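Local coordinates for protein purine nucleosidase, (IunH-1) (Sulfolobus solfataricus, PDB 3T8J) that belongs to the nucleosidase clan, alpha/beta proteins built round a largely parallel central sheet, and holds a bound sodium ion, at residues Ile182-Tyr193 against Asn288-Lys297; Tyr214-Arg222 against Asn232-Ile240. All coordinates share one frame; numbering follows the deposited sequence. Where two conformers were deposited one is given.

The two contacts illustrate how a sheet-based fold passes from its framework to its metal site. Contact 1 joins two neighbouring strands of the central sheet and the turn that follows one of them; contact 2 lays a helix against the loop leading into helix 237-246. Their centres are about 17 Å apart, but they share a packed seam, where Ile190 CD1 lies 3.6 Å from Pro235 CB and Trp187 also packs on Pro235. The sodium ion, bound by Asp9, Asp14, Ile121 and Ser122, is about 8 Å from the side chain of Pro237 in contact 2 and about 12 Å from that of Ile185 in contact 1.

Contact 1: residues Ile182-Tyr193 against Asn288-Lys297; sequences ITMIPWDVIINY and NAEIVYEINK
Thr183 and Glu290 sit side by side on adjacent parallel strands, and it is their side chains that bond. Glu290 keeps CG trans to its own N (chi1 -178°) and runs on extended, which brings OE1 to 2.8 Å from Thr183 OG1, the donor, on the anti side of the carboxylate. Lys143 also bonds OG1 and Arg254 pairs with OE1, so the pair has a lysine and an arginine as further partners, and Glu290 remains partly exposed. Between the strands, Met184 N donates to Glu290 O at 2.8 Å, and Met184 O receives Val292 N in turn. This is the ladder of a parallel pair inside the mixed sheet: strand 182-185 bonds strand 141-147 on its far side, while 289-295 passes the sheet on to the antiparallel 251-261. Further along the strands the packing is close and buried: on the face of Thr183, Ile185 CD1 lies 3.9 Å from Val292 CG2. Pro186 CD presses to 3.2 Å from Val292 O. Val189 CG2 also covers that carbonyl, a buried oxygen with no hydrogen-bonding partner. Beyond residues 187-190 the contact reaches a partly exposed, watered edge, yet Tyr193 still packs closely there. Ile295 has CG1 tucked between its N and its carbonyl carbon (chi1 77°), and that methylene stands 3.5 Å from the Tyr193 ring centroid, a CH-pi contact over the middle of one face. Tyr193 OH accepts Ile295 N at 3.2 Å along a nearly straight bond (168°), and a water joins the same hydroxyl to exposed Asn192 ND2 and Tyr293 O.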
loop_
_atom_site.group_PDB
_atom_site.type_symbol
_atom_site.label_atom_id
_atom_site.label_comp_id
_atom_site.label_asym_id
_atom_site.label_seq_id
_atom_site.Cartn_x
_atom_site.Cartn_y
_atom_site.Cartn_z
ATOM N N ILE A 182 6.350 -23.592 14.241
ATOM C CA ILE A 182 7.403 -23.142 13.314
ATOM C C ILE A 182 8.673 -22.796 14.057
ATOM O O ILE A 182 8.632 -22.024 15.035
ATOM C CB ILE A 182 6.949 -21.881 12.549
ATOM C CG1 ILE A 182 5.810 -22.203 11.586
ATOM C CG2 ILE A 182 8.140 -21.236 11.787
ATOM C CD1 ILE A 182 5.118 -20.954 10.998
ATOM N N THR A 183 9.804 -23.329 13.575
ATOM C CA THR A 183 11.126 -22.843 13.930
ATOM C C THR A 183 11.746 -22.328 12.621
ATOM O O THR A 183 11.749 -23.041 11.637
ATOM C CB THR A 183 12.006 -23.920 14.611
ATOM O OG1 THR A 183 11.460 -24.210 15.915
ATOM C CG2 THR A 183 13.435 -23.416 14.769
ATOM N N MET A 184 12.203 -21.078 12.652
ATOM C CA MET A 184 12.634 -20.327 11.454
ATOM C C MET A 184 14.122 -19.997 11.553
ATOM O O MET A 184 14.596 -19.488 12.563
ATOM C CB MET A 184 11.803 -19.037 11.395
ATOM C CG MET A 184 12.135 -18.073 10.399
ATOM S SD MET A 184 11.092 -16.615 10.826
ATOM C CE MET A 184 10.749 -16.396 9.203
ATOM N N ILE A 185 14.846 -20.261 10.462
ATOM C CA ILE A 185 16.265 -19.979 10.327
ATOM C C ILE A 185 16.420 -18.875 9.258
ATOM O O ILE A 185 16.217 -19.134 8.070
ATOM C CB ILE A 185 17.048 -21.254 9.897
ATOM C CG1 ILE A 185 17.155 -22.316 11.025
ATOM C CG2 ILE A 185 18.496 -20.928 9.527
ATOM C CD1 ILE A 185 15.834 -22.871 11.593
ATOM N N PRO A 186 16.795 -17.651 9.664
ATOM C CA PRO A 186 16.888 -16.528 8.704
ATOM C C PRO A 186 18.188 -16.475 7.895
ATOM O O PRO A 186 19.247 -16.885 8.381
ATOM C CB PRO A 186 16.792 -15.277 9.599
ATOM C CG PRO A 186 16.474 -15.773 10.960
ATOM C CD PRO A 186 16.907 -17.168 11.056
ATOM N N TRP A 187 18.085 -15.911 6.695
ATOM C CA TRP A 187 19.243 -15.658 5.854
ATOM C C TRP A 187 20.322 -14.847 6.561
ATOM O O TRP A 187 21.524 -15.161 6.442
ATOM C CB TRP A 187 18.798 -14.888 4.616
ATOM C CG TRP A 187 19.950 -14.457 3.712
ATOM C CD1 TRP A 187 20.489 -13.202 3.594
ATOM C CD2 TRP A 187 20.688 -15.300 2.840
ATOM N NE1 TRP A 187 21.539 -13.217 2.692
ATOM C CE2 TRP A 187 21.668 -14.494 2.211
ATOM C CE3 TRP A 187 20.609 -16.655 2.506
ATOM C CZ2 TRP A 187 22.571 -15.010 1.263
ATOM C CZ3 TRP A 187 21.516 -17.156 1.567
ATOM C CH2 TRP A 187 22.462 -16.332 0.961
ATOM N N ASP A 188 19.928 -13.786 7.263
ATOM C CA ASP A 188 20.906 -12.881 7.859
ATOM C C ASP A 188 21.475 -13.359 9.193
ATOM O O ASP A 188 22.257 -12.645 9.838
ATOM C CB ASP A 188 20.434 -11.420 7.872
ATOM C CG ASP A 188 19.053 -11.220 8.449
ATOM O OD1 ASP A 188 18.445 -12.181 9.005
ATOM O OD2 ASP A 188 18.572 -10.046 8.347
ATOM N N VAL A 189 21.115 -14.594 9.559
ATOM C CA VAL A 189 21.804 -15.355 10.585
ATOM C C VAL A 189 22.797 -16.328 9.913
ATOM O O VAL A 189 23.976 -16.358 10.267
ATOM C CB VAL A 189 20.784 -16.093 11.486
ATOM C CG1 VAL A 189 21.474 -17.158 12.358
ATOM C CG2 VAL A 189 20.000 -15.075 12.316
ATOM N N ILE A 190 22.336 -17.102 8.941
ATOM C CA ILE A 190 23.200 -18.142 8.358
ATOM C C ILE A 190 24.419 -17.551 7.621
ATOM O O ILE A 190 25.451 -18.221 7.577
ATOM C CB ILE A 190 22.439 -19.167 7.470
ATOM C CG1 ILE A 190 21.900 -18.527 6.214
ATOM C CG2 ILE A 190 21.335 -19.862 8.253
ATOM C CD1 ILE A 190 22.894 -18.664 5.031
ATOM N N ILE A 191 24.330 -16.311 7.113
ATOM C CA ILE A 191 25.484 -15.702 6.419
ATOM C C ILE A 191 26.653 -15.395 7.344
ATOM O O ILE A 191 27.746 -15.106 6.871
ATOM C CB ILE A 191 25.130 -14.418 5.591
ATOM C CG1 ILE A 191 24.578 -13.303 6.486
ATOM C CG2 ILE A 191 24.186 -14.785 4.442
ATOM C CD1 ILE A 191 24.191 -12.020 5.714
ATOM N N ASN A 192 26.441 -15.466 8.661
ATOM C CA ASN A 192 27.548 -15.343 9.622
ATOM C C ASN A 192 28.444 -16.588 9.716
ATOM O O ASN A 192 29.473 -16.557 10.399
ATOM C CB ASN A 192 26.994 -15.027 11.025
ATOM C CG ASN A 192 26.238 -13.710 11.078
ATOM O OD1 ASN A 192 26.540 -12.772 10.336
ATOM N ND2 ASN A 192 25.258 -13.628 11.980
ATOM N N TYR A 193 28.062 -17.670 9.030
ATOM C CA TYR A 193 28.708 -18.976 9.154
ATOM C C TYR A 193 29.056 -19.579 7.789
ATOM O O TYR A 193 28.684 -20.722 7.510
ATOM C CB TYR A 193 27.791 -19.922 9.934
ATOM C CG TYR A 193 27.323 -19.349 11.254
ATOM C CD1 TYR A 193 28.161 -19.351 12.377
ATOM C CD2 TYR A 193 26.061 -18.788 11.388
ATOM C CE1 TYR A 193 27.740 -18.822 13.600
ATOM C CE2 TYR A 193 25.634 -18.248 12.624
ATOM C CZ TYR A 193 26.486 -18.263 13.709
ATOM O OH TYR A 193 26.077 -17.753 14.928
ATOM N N ASN A 288 4.420 -16.285 17.042
ATOM C CA ASN A 288 4.040 -17.282 16.044
ATOM C C ASN A 288 5.231 -18.057 15.464
ATOM O O ASN A 288 5.033 -18.938 14.621
ATOM C CB ASN A 288 3.177 -16.666 14.919
ATOM C CG ASN A 288 3.895 -15.605 14.150
ATOM O OD1 ASN A 288 4.970 -15.210 14.544
ATOM N ND2 ASN A 288 3.295 -15.123 13.038
ATOM N N ALA A 289 6.443 -17.797 15.925
ATOM C CA ALA A 289 7.621 -18.508 15.408
ATOM C C ALA A 289 8.762 -18.466 16.381
ATOM O O ALA A 289 8.968 -17.459 17.054
ATOM C CB ALA A 289 8.072 -17.923 14.063
ATOM N N GLU A 290 9.504 -19.561 16.458
ATOM C CA GLU A 290 10.741 -19.607 17.200
ATOM C C GLU A 290 11.840 -19.324 16.204
ATOM O O GLU A 290 11.985 -20.074 15.239
ATOM C CB GLU A 290 10.952 -20.961 17.826
ATOM C CG GLU A 290 12.182 -21.065 18.654
ATOM C CD GLU A 290 12.324 -22.460 19.241
ATOM O OE1 GLU A 290 12.407 -23.440 18.444
ATOM O OE2 GLU A 290 12.347 -22.553 20.477
ATOM N N ILE A 291 12.598 -18.276 16.442
ATOM C CA ILE A 291 13.624 -17.839 15.491
ATOM C C ILE A 291 15.013 -18.204 16.019
ATOM O O ILE A 291 15.340 -17.953 17.174
ATOM C CB ILE A 291 13.534 -16.310 15.243
ATOM C CG1 ILE A 291 12.108 -15.917 14.839
ATOM C CG2 ILE A 291 14.627 -15.859 14.248
ATOM C CD1 ILE A 291 11.915 -14.378 14.556
ATOM N N VAL A 292 15.847 -18.798 15.153
ATOM C CA VAL A 292 17.231 -19.119 15.495
ATOM C C VAL A 292 18.118 -17.917 15.183
ATOM O O VAL A 292 18.133 -17.428 14.048
ATOM C CB VAL A 292 17.721 -20.357 14.716
ATOM C CG1 VAL A 292 19.223 -20.602 14.943
ATOM C CG2 VAL A 292 16.872 -21.589 15.103
ATOM N N TYR A 293 18.839 -17.426 16.188
ATOM C CA TYR A 293 19.691 -16.244 16.041
ATOM C C TYR A 293 21.189 -16.561 16.030
ATOM O O TYR A 293 21.975 -15.732 15.575
ATOM C CB TYR A 293 19.369 -15.210 17.143
ATOM C CG TYR A 293 18.129 -14.377 16.859
ATOM C CD1 TYR A 293 16.857 -14.742 17.316
ATOM C CD2 TYR A 293 18.219 -13.219 16.095
ATOM C CE1 TYR A 293 15.731 -13.941 17.031
ATOM C CE2 TYR A 293 17.101 -12.428 15.811
ATOM C CZ TYR A 293 15.852 -12.808 16.267
ATOM O OH TYR A 293 14.755 -11.998 15.955
ATOM N N GLU A 294 21.590 -17.734 16.529
ATOM C CA GLU A 294 22.997 -18.160 16.554
ATOM C C GLU A 294 23.104 -19.692 16.434
ATOM O O GLU A 294 22.179 -20.416 16.847
ATOM C CB GLU A 294 23.691 -17.703 17.859
ATOM C CG GLU A 294 23.689 -16.189 18.143
ATOM C CD GLU A 294 24.338 -15.827 19.484
ATOM O OE1 GLU A 294 25.255 -16.547 19.947
ATOM O OE2 GLU A 294 23.916 -14.808 20.073
ATOM N N ILE A 295 24.220 -20.162 15.871
ATOM C CA ILE A 295 24.544 -21.592 15.787
ATOM C C ILE A 295 25.981 -21.849 16.272
ATOM O O ILE A 295 26.781 -20.923 16.418
ATOM C CB ILE A 295 24.361 -22.202 14.354
ATOM C CG1 ILE A 295 25.513 -21.834 13.420
ATOM C CG2 ILE A 295 23.017 -21.776 13.725
ATOM C CD1 ILE A 295 25.578 -22.677 12.191
ATOM N N ASN A 296 26.256 -23.119 16.539
ATOM C CA ASN A 296 27.603 -23.622 16.792
ATOM C C ASN A 296 28.201 -24.075 15.461
ATOM O O ASN A 296 27.835 -25.132 14.939
ATOM C CB ASN A 296 27.540 -24.782 17.802
ATOM C CG ASN A 296 28.920 -25.275 18.225
ATOM O OD1 ASN A 296 29.836 -25.393 17.410
ATOM N ND2 ASN A 296 29.069 -25.571 19.513
ATOM N N LYS A 297 29.104 -23.263 14.898
ATOM C CA LYS A 297 29.672 -23.546 13.577
ATOM C C LYS A 297 30.429 -24.871 13.552
ATOM O O LYS A 297 30.327 -25.623 12.574
ATOM C CB LYS A 297 30.612 -22.441 13.092
ATOM C CG LYS A 297 30.820 -22.542 11.574
ATOM C CD LYS A 297 31.991 -21.798 11.011
ATOM C CE LYS A 297 32.100 -22.189 9.533
ATOM N NZ LYS A 297 33.231 -21.581 8.852
HETATM O O HOH W 1 5.231 -21.569 16.184
HETATM O O HOH W 2 24.568 -15.355 14.378
#

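Contact 2: residues Tyr214-Arg222 against Asn232-Ile240; sequences YVSMYLHYR and NGHPHPDAI
His234 projects from its loop at the flank of helix 209-227, and its atoms meet Arg222, Tyr218 and Tyr214 in turn. CB rests 3.8 Å from Arg222 CA. CG leaves it between the backbone N and the carbonyl carbon (chi1 69°), a torsion that turns the ring toward Tyr218 and Tyr214. On one branch, ND1 accepts Arg222 NH1 at 2.9 Å; ND1 lies in the guanidinium plane, but NH1 is tilted well out of the imidazole plane, the two planes standing 83° apart. On the other branch, CD2 comes 3.6 Å from Tyr218 CD2, with the rings oblique. His234 CE1 passes 3.4 Å from Tyr214 OH, and at the tip His234 NE2 donates to Tyr214 OH at 2.9 Å, close to the ring plane, through a bent bond (140°). Tyr214 OH is gripped a second time, by His236 NE2 at 2.8 Å. The four rings of Tyr214, Tyr218, His234 and His236 make an aromatic cluster, with Tyr218 CD1 over the centre of the Tyr214 ring. Beside it, Tyr221 OH touches Pro235 CG at 3.5 Å. Arg222 lays one face of its guanidinium on Gly233 CA, while NH1 also reaches Val195 O and NH2 pairs with Asp197. His236 ND1 and Tyr218 OH both bond Asp13, next in sequence to the sodium ligand Asp14. His234 accepts from Arg222 at one nitrogen and donates to Tyr214 from the other, so its ring orientation is fixed at both, and the arginine is linked through it to the hydroxyl that also bonds His236; the nearby guanidinium would be expected to polarise the ring.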
loop_
_atom_site.group_PDB
_atom_site.type_symbol
_atom_site.label_atom_id
_atom_site.label_comp_id
_atom_site.label_asym_id
_atom_site.label_seq_id
_atom_site.Cartn_x
_atom_site.Cartn_y
_atom_site.Cartn_z
ATOM N N TYR A 214 30.122 -32.501 -4.019
ATOM C CA TYR A 214 29.957 -31.224 -3.311
ATOM C C TYR A 214 30.753 -30.118 -4.005
ATOM O O TYR A 214 30.204 -29.056 -4.281
ATOM C CB TYR A 214 30.412 -31.385 -1.859
ATOM C CG TYR A 214 30.358 -30.153 -0.955
ATOM C CD1 TYR A 214 29.378 -30.025 0.033
ATOM C CD2 TYR A 214 31.321 -29.163 -1.040
ATOM C CE1 TYR A 214 29.358 -28.929 0.888
ATOM C CE2 TYR A 214 31.312 -28.065 -0.194
ATOM C CZ TYR A 214 30.334 -27.961 0.776
ATOM O OH TYR A 214 30.342 -26.857 1.614
ATOM N N VAL A 215 32.024 -30.379 -4.318
ATOM C CA VAL A 215 32.848 -29.367 -4.995
ATOM C C VAL A 215 32.200 -28.995 -6.331
ATOM O O VAL A 215 32.052 -27.801 -6.637
ATOM C CB VAL A 215 34.304 -29.837 -5.158
ATOM C CG1 VAL A 215 35.109 -28.874 -6.062
ATOM C CG2 VAL A 215 34.951 -29.988 -3.786
ATOM N N SER A 216 31.781 -29.998 -7.102
ATOM C CA SER A 216 31.135 -29.756 -8.404
ATOM C C SER A 216 29.850 -28.924 -8.290
ATOM O O SER A 216 29.598 -28.021 -9.109
ATOM C CB SER A 216 30.835 -31.089 -9.083
ATOM O OG SER A 216 30.127 -30.922 -10.304
ATOM N N MET A 217 29.049 -29.232 -7.271
ATOM C CA MET A 217 27.740 -28.584 -7.103
ATOM C C MET A 217 27.815 -27.170 -6.567
ATOM O O MET A 217 26.893 -26.400 -6.809
ATOM C CB MET A 217 26.825 -29.410 -6.172
ATOM C CG MET A 217 26.348 -30.743 -6.744
ATOM S SD MET A 217 24.959 -31.503 -5.824
ATOM C CE MET A 217 25.676 -31.605 -4.181
ATOM N N TYR A 218 28.889 -26.850 -5.835
ATOM C CA TYR A 218 29.012 -25.577 -5.097
ATOM C C TYR A 218 29.942 -24.551 -5.739
ATOM O O TYR A 218 29.909 -23.383 -5.367
ATOM C CB TYR A 218 29.430 -25.816 -3.620
ATOM C CG TYR A 218 28.264 -26.267 -2.756
ATOM C CD1 TYR A 218 27.891 -27.608 -2.719
ATOM C CD2 TYR A 218 27.506 -25.357 -2.008
ATOM C CE1 TYR A 218 26.811 -28.041 -1.973
ATOM C CE2 TYR A 218 26.424 -25.791 -1.251
ATOM C CZ TYR A 218 26.075 -27.134 -1.244
ATOM O OH TYR A 218 25.001 -27.610 -0.492
ATOM N N LEU A 219 30.737 -24.947 -6.724
ATOM C CA LEU A 219 31.706 -24.015 -7.294
ATOM C C LEU A 219 31.069 -22.728 -7.819
ATOM O O LEU A 219 31.556 -21.634 -7.519
ATOM C CB LEU A 219 32.522 -24.669 -8.405
ATOM C CG LEU A 219 33.661 -23.793 -8.939
ATOM C CD1 LEU A 219 34.515 -23.224 -7.794
ATOM C CD2 LEU A 219 34.501 -24.590 -9.890
ATOM N N HIS A 220 30.017 -22.846 -8.628
ATOM C CA HIS A 220 29.373 -21.651 -9.223
ATOM C C HIS A 220 28.771 -20.768 -8.133
ATOM O O HIS A 220 28.969 -19.561 -8.142
ATOM C CB HIS A 220 28.295 -22.061 -10.260
ATOM C CG HIS A 220 27.564 -20.904 -10.881
ATOM N ND1 HIS A 220 27.681 -20.564 -12.211
ATOM C CD2 HIS A 220 26.681 -20.021 -10.348
ATOM C CE1 HIS A 220 26.933 -19.502 -12.467
ATOM N NE2 HIS A 220 26.308 -19.159 -11.347
ATOM N N TYR A 221 28.039 -21.388 -7.203
ATOM C CA TYR A 221 27.407 -20.686 -6.086
ATOM C C TYR A 221 28.420 -19.970 -5.204
ATOM O O TYR A 221 28.192 -18.834 -4.773
ATOM C CB TYR A 221 26.630 -21.700 -5.249
ATOM C CG TYR A 221 25.768 -21.177 -4.114
ATOM C CD1 TYR A 221 24.791 -20.233 -4.342
ATOM C CD2 TYR A 221 25.873 -21.721 -2.825
ATOM C CE1 TYR A 221 23.945 -19.808 -3.301
ATOM C CE2 TYR A 221 25.022 -21.307 -1.796
ATOM C CZ TYR A 221 24.079 -20.351 -2.049
ATOM O OH TYR A 221 23.225 -19.926 -1.040
ATOM N N ARG A 222 29.548 -20.622 -4.942
ATOM C CA ARG A 222 30.612 -20.005 -4.156
ATOM C C ARG A 222 31.198 -18.751 -4.835
ATOM O O ARG A 222 31.391 -17.695 -4.195
ATOM C CB ARG A 222 31.700 -21.034 -3.869
ATOM C CG ARG A 222 32.834 -20.533 -2.991
ATOM C CD ARG A 222 33.875 -21.628 -2.737
ATOM N NE ARG A 222 34.911 -21.177 -1.792
ATOM C CZ ARG A 222 34.782 -21.181 -0.460
ATOM N NH1 ARG A 222 33.674 -21.619 0.131
ATOM N NH2 ARG A 222 35.771 -20.730 0.300
ATOM N N ASN A 232 32.218 -14.289 2.718
ATOM C CA ASN A 232 33.566 -14.849 2.735
ATOM C C ASN A 232 33.528 -16.382 2.578
ATOM O O ASN A 232 33.771 -17.151 3.508
ATOM C CB ASN A 232 34.333 -14.380 3.979
ATOM C CG ASN A 232 34.707 -12.894 3.913
ATOM O OD1 ASN A 232 35.058 -12.364 2.851
ATOM N ND2 ASN A 232 34.644 -12.222 5.056
ATOM N N GLY A 233 33.224 -16.804 1.351
ATOM C CA GLY A 233 33.085 -18.204 0.981
ATOM C C GLY A 233 31.697 -18.429 0.394
ATOM O O GLY A 233 31.258 -17.696 -0.500
ATOM N N HIS A 234 31.009 -19.468 0.863
ATOM C CA HIS A 234 29.627 -19.696 0.463
ATOM C C HIS A 234 28.810 -20.072 1.693
ATOM O O HIS A 234 29.343 -20.622 2.665
ATOM C CB HIS A 234 29.475 -20.741 -0.645
ATOM C CG HIS A 234 29.802 -22.142 -0.241
ATOM N ND1 HIS A 234 31.035 -22.717 -0.465
ATOM C CD2 HIS A 234 29.032 -23.105 0.314
ATOM C CE1 HIS A 234 31.014 -23.970 -0.038
ATOM N NE2 HIS A 234 29.814 -24.225 0.449
ATOM N N PRO A 235 27.520 -19.752 1.652
ATOM C CA PRO A 235 26.660 -20.088 2.780
ATOM C C PRO A 235 25.935 -21.427 2.597
ATOM O O PRO A 235 25.893 -21.970 1.493
ATOM C CB PRO A 235 25.668 -18.941 2.774
ATOM C CG PRO A 235 25.460 -18.658 1.331
ATOM C CD PRO A 235 26.810 -18.890 0.680
ATOM N N HIS A 236 25.345 -21.924 3.692
ATOM C CA HIS A 236 24.574 -23.176 3.717
ATOM C C HIS A 236 23.192 -22.919 4.353
ATOM O O HIS A 236 22.880 -23.443 5.429
ATOM C CB HIS A 236 25.334 -24.239 4.526
ATOM C CG HIS A 236 26.292 -25.073 3.726
ATOM N ND1 HIS A 236 25.907 -25.803 2.619
ATOM C CD2 HIS A 236 27.604 -25.367 3.928
ATOM C CE1 HIS A 236 26.945 -26.479 2.154
ATOM N NE2 HIS A 236 27.989 -26.231 2.928
ATOM N N PRO A 237 22.352 -22.104 3.693
ATOM C CA PRO A 237 21.070 -21.763 4.307
ATOM C C PRO A 237 20.211 -22.986 4.622
ATOM O O PRO A 237 19.671 -23.121 5.746
ATOM C CB PRO A 237 20.401 -20.844 3.263
ATOM C CG PRO A 237 21.067 -21.175 1.972
ATOM C CD PRO A 237 22.494 -21.542 2.339
ATOM N N ASP A 238 20.040 -23.871 3.649
ATOM C CA ASP A 238 19.181 -25.050 3.820
ATOM C C ASP A 238 19.850 -26.144 4.646
ATOM O O ASP A 238 19.201 -26.777 5.482
ATOM C CB ASP A 238 18.762 -25.578 2.441
ATOM C CG ASP A 238 18.155 -24.498 1.581
ATOM O OD1 ASP A 238 17.480 -23.583 2.117
ATOM O OD2 ASP A 238 18.356 -24.522 0.342
ATOM N N ALA A 239 21.147 -26.350 4.447
ATOM C CA ALA A 239 21.841 -27.395 5.178
ATOM C C ALA A 239 21.947 -27.085 6.675
ATOM O O ALA A 239 21.873 -27.994 7.499
ATOM C CB ALA A 239 23.237 -27.657 4.547
ATOM N N ILE A 240 22.086 -25.805 7.029
ATOM C CA ILE A 240 22.030 -25.402 8.437
ATOM C C ILE A 240 20.642 -25.650 9.031
ATOM O O ILE A 240 20.523 -26.178 10.157
ATOM C CB ILE A 240 22.480 -23.938 8.632
ATOM C CG1 ILE A 240 23.988 -23.812 8.448
ATOM C CG2 ILE A 240 22.102 -23.436 10.047
ATOM C CD1 ILE A 240 24.508 -22.342 8.361
#